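Local coordinates for thymidylate synthase (Enterobacteria phage T4, PDB 1TIS), which catalyses the reductive methylation of dUMP to dTMP, with 5,10-methylenetetrahydrofolate as both one-carbon donor and reductant, giving dihydrofolate as the second product, at the interface of chains A and B. Numbering follows the deposited sequence. Chains: chain A/B, Thymidylate synthase.

The three contacts follow one another across the homodimer interface, where the beta-sheets of the two subunits face each other. The C-alpha centres of contacts 1 and 3 are about 5 Å apart, and the two share A:Tyr174, A:Gly213 and B:Ser212. B:Gln161 of strand 157-164 links contact 3 to contact 2, with C-alpha centres about 7 Å apart; those of contacts 1 and 2 are about 11 Å apart. Contact 2, at an active site both chains build, is centred nearest A:Cys156, at about 8 Å against about 10 Å for contact 3 and 11 Å for contact 1. Two-fold symmetry gives each a twin.

Contact 1: the interface of chains A and B. Residues chain A 32-33, 174, 212-213; chain B 33, 174, 212.
The aliphatic stems of A:Lys33 and B:Lys33 reach toward each other and overlap, with CB of A:Lys33 3.7 Å from CD of B:Lys33. Both belong to strand 33-37 at the sheet-to-sheet dimer interface of the thymidylate synthase family, and both are poorly ordered, so the positions of their ends are less certain. Beyond A:Ser212 and B:Ser212, the symmetry-related phenol rings approach more loosely, CD2 of A:Tyr174 lying 4.2 Å from CD2 of B:Tyr174. The backbone O of A:Ser212 sits over the outer part of one face of A:Tyr174, and O of B:Ser212 over B:Tyr174, each 4.2 Å above the plane.

Outside this carbon layer the B:Lys33 amine meets polar backbone. B:Lys33 is extended from CA to CD, turns at chi3 (-72°, about CG-CD) and runs straight again to NZ. There NZ donates a hydrogen bond of 2.6 Å to the backbone O of A:Ser32, arriving from above the carbonyl plane, 43° out of it; symmetry implies a twin from A:Lys33. NZ of B:Lys33 also packs 3.7 Å from CB of A:Ser212. NZ of A:Lys33 stands 4.4 Å from NZ of B:Lys33. If both are charged they would probably repel, partly offset by the carbonyl, but poor order makes the spacing uncertain.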
loop_
_atom_site.group_PDB
_atom_site.type_symbol
_atom_site.label_atom_id
_atom_site.label_comp_id
_atom_site.label_asym_id
_atom_site.label_seq_id
_atom_site.Cartn_x
_atom_site.Cartn_y
_atom_site.Cartn_z
ATOM N N SER A 32 -10.632 0.780 2.469
ATOM C CA SER A 32 -11.446 1.456 1.456
ATOM C C SER A 32 -10.628 1.623 0.170
ATOM O O SER A 32 -9.429 1.387 0.177
ATOM C CB SER A 32 -11.871 2.795 2.036
ATOM O OG SER A 32 -12.102 2.582 3.427
ATOM N N LYS A 33 -11.176 2.004 -0.972
ATOM C CA LYS A 33 -10.464 2.282 -2.213
ATOM C C LYS A 33 -11.463 3.085 -3.053
ATOM O O LYS A 33 -12.678 2.901 -2.919
ATOM C CB LYS A 33 -10.082 0.972 -2.879
ATOM C CG LYS A 33 -9.689 1.052 -4.345
ATOM C CD LYS A 33 -8.849 -0.162 -4.762
ATOM C CE LYS A 33 -7.485 0.028 -4.103
ATOM N NZ LYS A 33 -6.594 -1.097 -4.262
ATOM N N TYR A 174 -1.458 4.716 -0.679
ATOM C CA TYR A 174 -2.019 3.944 0.427
ATOM C C TYR A 174 -1.914 4.876 1.638
ATOM O O TYR A 174 -0.893 5.551 1.822
ATOM C CB TYR A 174 -1.222 2.679 0.613
ATOM C CG TYR A 174 -1.786 1.780 1.672
ATOM C CD1 TYR A 174 -1.626 2.096 3.016
ATOM C CD2 TYR A 174 -2.440 0.644 1.264
ATOM C CE1 TYR A 174 -2.136 1.256 3.979
ATOM C CE2 TYR A 174 -2.941 -0.205 2.224
ATOM C CZ TYR A 174 -2.778 0.117 3.555
ATOM O OH TYR A 174 -3.252 -0.747 4.487
ATOM N N SER A 212 -6.027 3.823 -1.683
ATOM C CA SER A 212 -6.266 2.649 -0.876
ATOM C C SER A 212 -6.289 3.082 0.572
ATOM O O SER A 212 -5.431 3.848 1.033
ATOM C CB SER A 212 -5.180 1.660 -1.148
ATOM O OG SER A 212 -5.082 1.355 -2.536
ATOM N N GLY A 213 -7.247 2.605 1.339
ATOM C CA GLY A 213 -7.385 3.076 2.698
ATOM C C GLY A 213 -7.144 1.984 3.713
ATOM O O GLY A 213 -7.389 0.788 3.491
ATOM N N LYS B 33 -9.103 -4.525 -5.152
ATOM C CA LYS B 33 -9.143 -4.719 -3.708
ATOM C C LYS B 33 -10.227 -5.781 -3.497
ATOM O O LYS B 33 -11.176 -5.866 -4.285
ATOM C CB LYS B 33 -9.491 -3.406 -3.032
ATOM C CG LYS B 33 -9.957 -3.494 -1.588
ATOM C CD LYS B 33 -9.779 -2.154 -0.863
ATOM C CE LYS B 33 -8.275 -1.987 -0.656
ATOM N NZ LYS B 33 -7.895 -0.704 -0.114
ATOM N N TYR B 174 -0.488 -4.958 0.091
ATOM C CA TYR B 174 -0.511 -4.259 -1.191
ATOM C C TYR B 174 0.445 -5.059 -2.082
ATOM O O TYR B 174 1.521 -5.473 -1.632
ATOM C CB TYR B 174 -0.050 -2.837 -0.997
ATOM C CG TYR B 174 -0.129 -2.018 -2.251
ATOM C CD1 TYR B 174 0.804 -2.198 -3.265
ATOM C CD2 TYR B 174 -1.135 -1.088 -2.344
ATOM C CE1 TYR B 174 0.729 -1.431 -4.404
ATOM C CE2 TYR B 174 -1.206 -0.310 -3.476
ATOM C CZ TYR B 174 -0.276 -0.497 -4.477
ATOM O OH TYR B 174 -0.344 0.300 -5.573
ATOM N N SER B 212 -4.925 -5.185 -1.625
ATOM C CA SER B 212 -4.941 -4.043 -2.508
ATOM C C SER B 212 -4.072 -4.370 -3.701
ATOM O O SER B 212 -2.956 -4.891 -3.566
ATOM C CB SER B 212 -4.435 -2.856 -1.756
ATOM O OG SER B 212 -5.183 -2.631 -0.563
#

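Contact 2: the interface of chains A and B. Residues chain A 176-177, 215; chain B 136, 161, 163.
The guanidinium of B:Arg136 carries the side-chain amide of A:Asn215 on one face: CG of A:Asn215 lies 3.4 Å above the plane, displaced toward the rim. The two planes are inclined by 45°, so the groups meet neither as a parallel stack nor edge to edge. OD1 of A:Asn215 is 2.7 Å from NH1 of B:Arg136, yet the N-H points away, and this is no hydrogen bond. OD1 of B:Asn163 also comes within 3.4 Å of OD1 of A:Asn215; with both modelled as acceptors, the amide orientations are doubtful at 2.70 Å.

B:Arg136 bends at chi2 (-49°), and below that bend its CG packs 3.4 Å from the hydroxyl OG of A:Ser177. Its backbone O lies 3.3 Å from CD of A:Arg176. The side chain of B:Gln161 crosses that of A:Arg176 at about a right angle, and NE2 donates a weak hydrogen bond of 3.1 Å to the backbone O of A:Arg176, strongly bent at 125°.

A:Arg176, A:Ser177 and B:Arg136 correspond to dUMP-binding residues of the family. B:Arg136 joins A:Arg176 and A:Ser177 at the dUMP site that holds A:Cys156, so the site is built by both subunits and would be incomplete in a monomer.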
loop_
_atom_site.group_PDB
_atom_site.type_symbol
_atom_site.label_atom_id
_atom_site.label_comp_id
_atom_site.label_asym_id
_atom_site.label_seq_id
_atom_site.Cartn_x
_atom_site.Cartn_y
_atom_site.Cartn_z
ATOM N N ARG A 176 -2.487 5.155 5.817
ATOM C CA ARG A 176 -2.628 4.405 7.041
ATOM C C ARG A 176 -3.893 4.726 7.817
ATOM O O ARG A 176 -4.611 3.800 8.224
ATOM C CB ARG A 176 -1.439 4.682 7.924
ATOM C CG ARG A 176 -1.286 3.664 9.014
ATOM C CD ARG A 176 -0.217 4.131 9.941
ATOM N NE ARG A 176 -0.486 5.387 10.607
ATOM C CZ ARG A 176 0.404 6.360 10.485
ATOM N NH1 ARG A 176 1.515 6.192 9.758
ATOM N NH2 ARG A 176 0.196 7.512 11.095
ATOM N N SER A 177 -4.151 6.006 8.105
ATOM C CA SER A 177 -5.359 6.386 8.830
ATOM C C SER A 177 -5.841 7.640 8.108
ATOM O O SER A 177 -5.002 8.443 7.663
ATOM C CB SER A 177 -5.027 6.689 10.312
ATOM O OG SER A 177 -6.054 6.282 11.231
ATOM N N ASN A 215 -7.209 2.677 8.033
ATOM C CA ASN A 215 -8.287 3.041 8.921
ATOM C C ASN A 215 -8.932 4.372 8.579
ATOM O O ASN A 215 -8.552 5.448 9.077
ATOM C CB ASN A 215 -7.757 3.079 10.301
ATOM C CG ASN A 215 -8.859 2.982 11.316
ATOM O OD1 ASN A 215 -8.976 1.989 12.025
ATOM N ND2 ASN A 215 -9.696 3.995 11.452
ATOM N N ARG B 136 -2.702 2.557 14.994
ATOM C CA ARG B 136 -2.788 2.466 13.525
ATOM C C ARG B 136 -1.440 2.194 12.818
ATOM O O ARG B 136 -1.406 1.602 11.745
ATOM C CB ARG B 136 -3.428 3.761 12.959
ATOM C CG ARG B 136 -4.821 4.080 13.528
ATOM C CD ARG B 136 -5.863 2.915 13.532
ATOM N NE ARG B 136 -6.922 3.075 14.548
ATOM C CZ ARG B 136 -7.825 2.126 14.880
ATOM N NH1 ARG B 136 -7.866 0.920 14.296
ATOM N NH2 ARG B 136 -8.735 2.402 15.819
ATOM N N GLN B 161 -0.869 -3.760 6.629
ATOM C CA GLN B 161 -1.403 -3.017 7.755
ATOM C C GLN B 161 -2.213 -4.046 8.525
ATOM O O GLN B 161 -2.866 -4.894 7.909
ATOM C CB GLN B 161 -2.323 -1.923 7.227
ATOM C CG GLN B 161 -2.147 -0.443 7.504
ATOM C CD GLN B 161 -2.605 -0.019 8.883
ATOM O OE1 GLN B 161 -2.538 -0.770 9.856
ATOM N NE2 GLN B 161 -3.113 1.186 9.058
ATOM N N ASN B 163 -5.232 -4.356 11.632
ATOM C CA ASN B 163 -6.263 -3.559 12.308
ATOM C C ASN B 163 -6.828 -4.481 13.367
ATOM O O ASN B 163 -6.977 -5.682 13.101
ATOM C CB ASN B 163 -7.394 -3.198 11.375
ATOM C CG ASN B 163 -7.905 -1.781 11.514
ATOM O OD1 ASN B 163 -7.278 -0.832 11.052
ATOM N ND2 ASN B 163 -9.089 -1.561 12.059
#

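Contact 3: the interface of chains A and B. Residues chain A 30-31, 174, 213-214; chain B 161, 172, 212.
B:Gln172 inserts its amide between A:Tyr174 and A:Gly213, joining the opposed sheets of the thymidylate synthase dimer. The close-packed part centres on its nitrogen. NE2 donates to the backbone O of A:Gly213 over 3.1 Å in an almost straight bond (174° at H), with the acceptor close to the amide plane although the donor stands above the carbonyl plane. The same NE2 also donates to the phenol OH of A:Tyr174 at 2.7 Å, a bent bond whose acceptor lies 38° out of the amide plane. The two bonds together hold the amide, and the straighter, in-plane one to A:Gly213 probably does more to fix its rotation.

With CG anti to its backbone N (chi1 167°) and the chain extended beyond, B:Gln172 runs roughly antiparallel alongside A:Tyr174. CD of B:Gln172 comes 3.9 Å from CE2 of A:Tyr174, the amide turned steeply to the ring. At the stem, CB of B:Gln172 rests 3.7 Å from CZ of A:Phe30. B:Gln161 fills in beside both rings with its aliphatic part, CG lying 3.9 Å from CE1 of A:Tyr174 and CB 4.0 Å from CE1 of A:Phe30.

The margin is looser. OG of B:Ser212 stays 4.3 Å from CE2 of A:Tyr174, and CA of A:Gly31 is likewise 4.3 Å from OE1 of B:Gln172. A:Gly31 and A:Gly214 each bury about 1 Å², against 43 Å² for B:Gln172.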
loop_
_atom_site.group_PDB
_atom_site.type_symbol
_atom_site.label_atom_id
_atom_site.label_comp_id
_atom_site.label_asym_id
_atom_site.label_seq_id
_atom_site.Cartn_x
_atom_site.Cartn_y
_atom_site.Cartn_z
ATOM N N PHE A 30 -12.087 -0.259 8.124
ATOM C CA PHE A 30 -10.728 -0.549 7.622
ATOM C C PHE A 30 -10.739 -1.165 6.225
ATOM O O PHE A 30 -11.253 -2.272 6.031
ATOM C CB PHE A 30 -10.009 -1.521 8.600
ATOM C CG PHE A 30 -8.651 -2.072 8.177
ATOM C CD1 PHE A 30 -7.543 -1.238 8.118
ATOM C CD2 PHE A 30 -8.537 -3.428 7.863
ATOM C CE1 PHE A 30 -6.330 -1.766 7.740
ATOM C CE2 PHE A 30 -7.316 -3.948 7.488
ATOM C CZ PHE A 30 -6.218 -3.109 7.429
ATOM N N GLY A 31 -10.219 -0.500 5.227
ATOM C CA GLY A 31 -10.133 -1.134 3.942
ATOM C C GLY A 31 -10.958 -0.403 2.950
ATOM O O GLY A 31 -11.967 -0.933 2.561
ATOM N N TYR A 174 -1.458 4.716 -0.679
ATOM C CA TYR A 174 -2.019 3.944 0.427
ATOM C C TYR A 174 -1.914 4.876 1.638
ATOM O O TYR A 174 -0.893 5.551 1.822
ATOM C CB TYR A 174 -1.222 2.679 0.613
ATOM C CG TYR A 174 -1.786 1.780 1.672
ATOM C CD1 TYR A 174 -1.626 2.096 3.016
ATOM C CD2 TYR A 174 -2.440 0.644 1.264
ATOM C CE1 TYR A 174 -2.136 1.256 3.979
ATOM C CE2 TYR A 174 -2.941 -0.205 2.224
ATOM C CZ TYR A 174 -2.778 0.117 3.555
ATOM O OH TYR A 174 -3.252 -0.747 4.487
ATOM N N GLY A 213 -7.247 2.605 1.339
ATOM C CA GLY A 213 -7.385 3.076 2.698
ATOM C C GLY A 213 -7.144 1.984 3.713
ATOM O O GLY A 213 -7.389 0.788 3.491
ATOM N N GLY A 214 -6.599 2.494 4.795
ATOM C CA GLY A 214 -6.417 1.678 5.950
ATOM C C GLY A 214 -7.523 2.038 6.926
ATOM O O GLY A 214 -8.710 1.752 6.701
ATOM N N GLN B 161 -0.869 -3.760 6.629
ATOM C CA GLN B 161 -1.403 -3.017 7.755
ATOM C C GLN B 161 -2.213 -4.046 8.525
ATOM O O GLN B 161 -2.866 -4.894 7.909
ATOM C CB GLN B 161 -2.323 -1.923 7.227
ATOM C CG GLN B 161 -2.147 -0.443 7.504
ATOM C CD GLN B 161 -2.605 -0.019 8.883
ATOM O OE1 GLN B 161 -2.538 -0.770 9.856
ATOM N NE2 GLN B 161 -3.113 1.186 9.058
ATOM N N GLN B 172 -4.036 -6.464 5.671
ATOM C CA GLN B 172 -4.227 -6.011 4.293
ATOM C C GLN B 172 -2.892 -5.846 3.556
ATOM O O GLN B 172 -2.043 -5.069 3.963
ATOM C CB GLN B 172 -5.001 -4.679 4.304
ATOM C CG GLN B 172 -4.947 -4.025 2.955
ATOM C CD GLN B 172 -5.770 -2.790 2.904
ATOM O OE1 GLN B 172 -6.610 -2.721 2.026
ATOM N NE2 GLN B 172 -5.663 -1.812 3.780
ATOM N N SER B 212 -4.925 -5.185 -1.625
ATOM C CA SER B 212 -4.941 -4.043 -2.508
ATOM C C SER B 212 -4.072 -4.370 -3.701
ATOM O O SER B 212 -2.956 -4.891 -3.566
ATOM C CB SER B 212 -4.435 -2.856 -1.756
ATOM O OG SER B 212 -5.183 -2.631 -0.563
#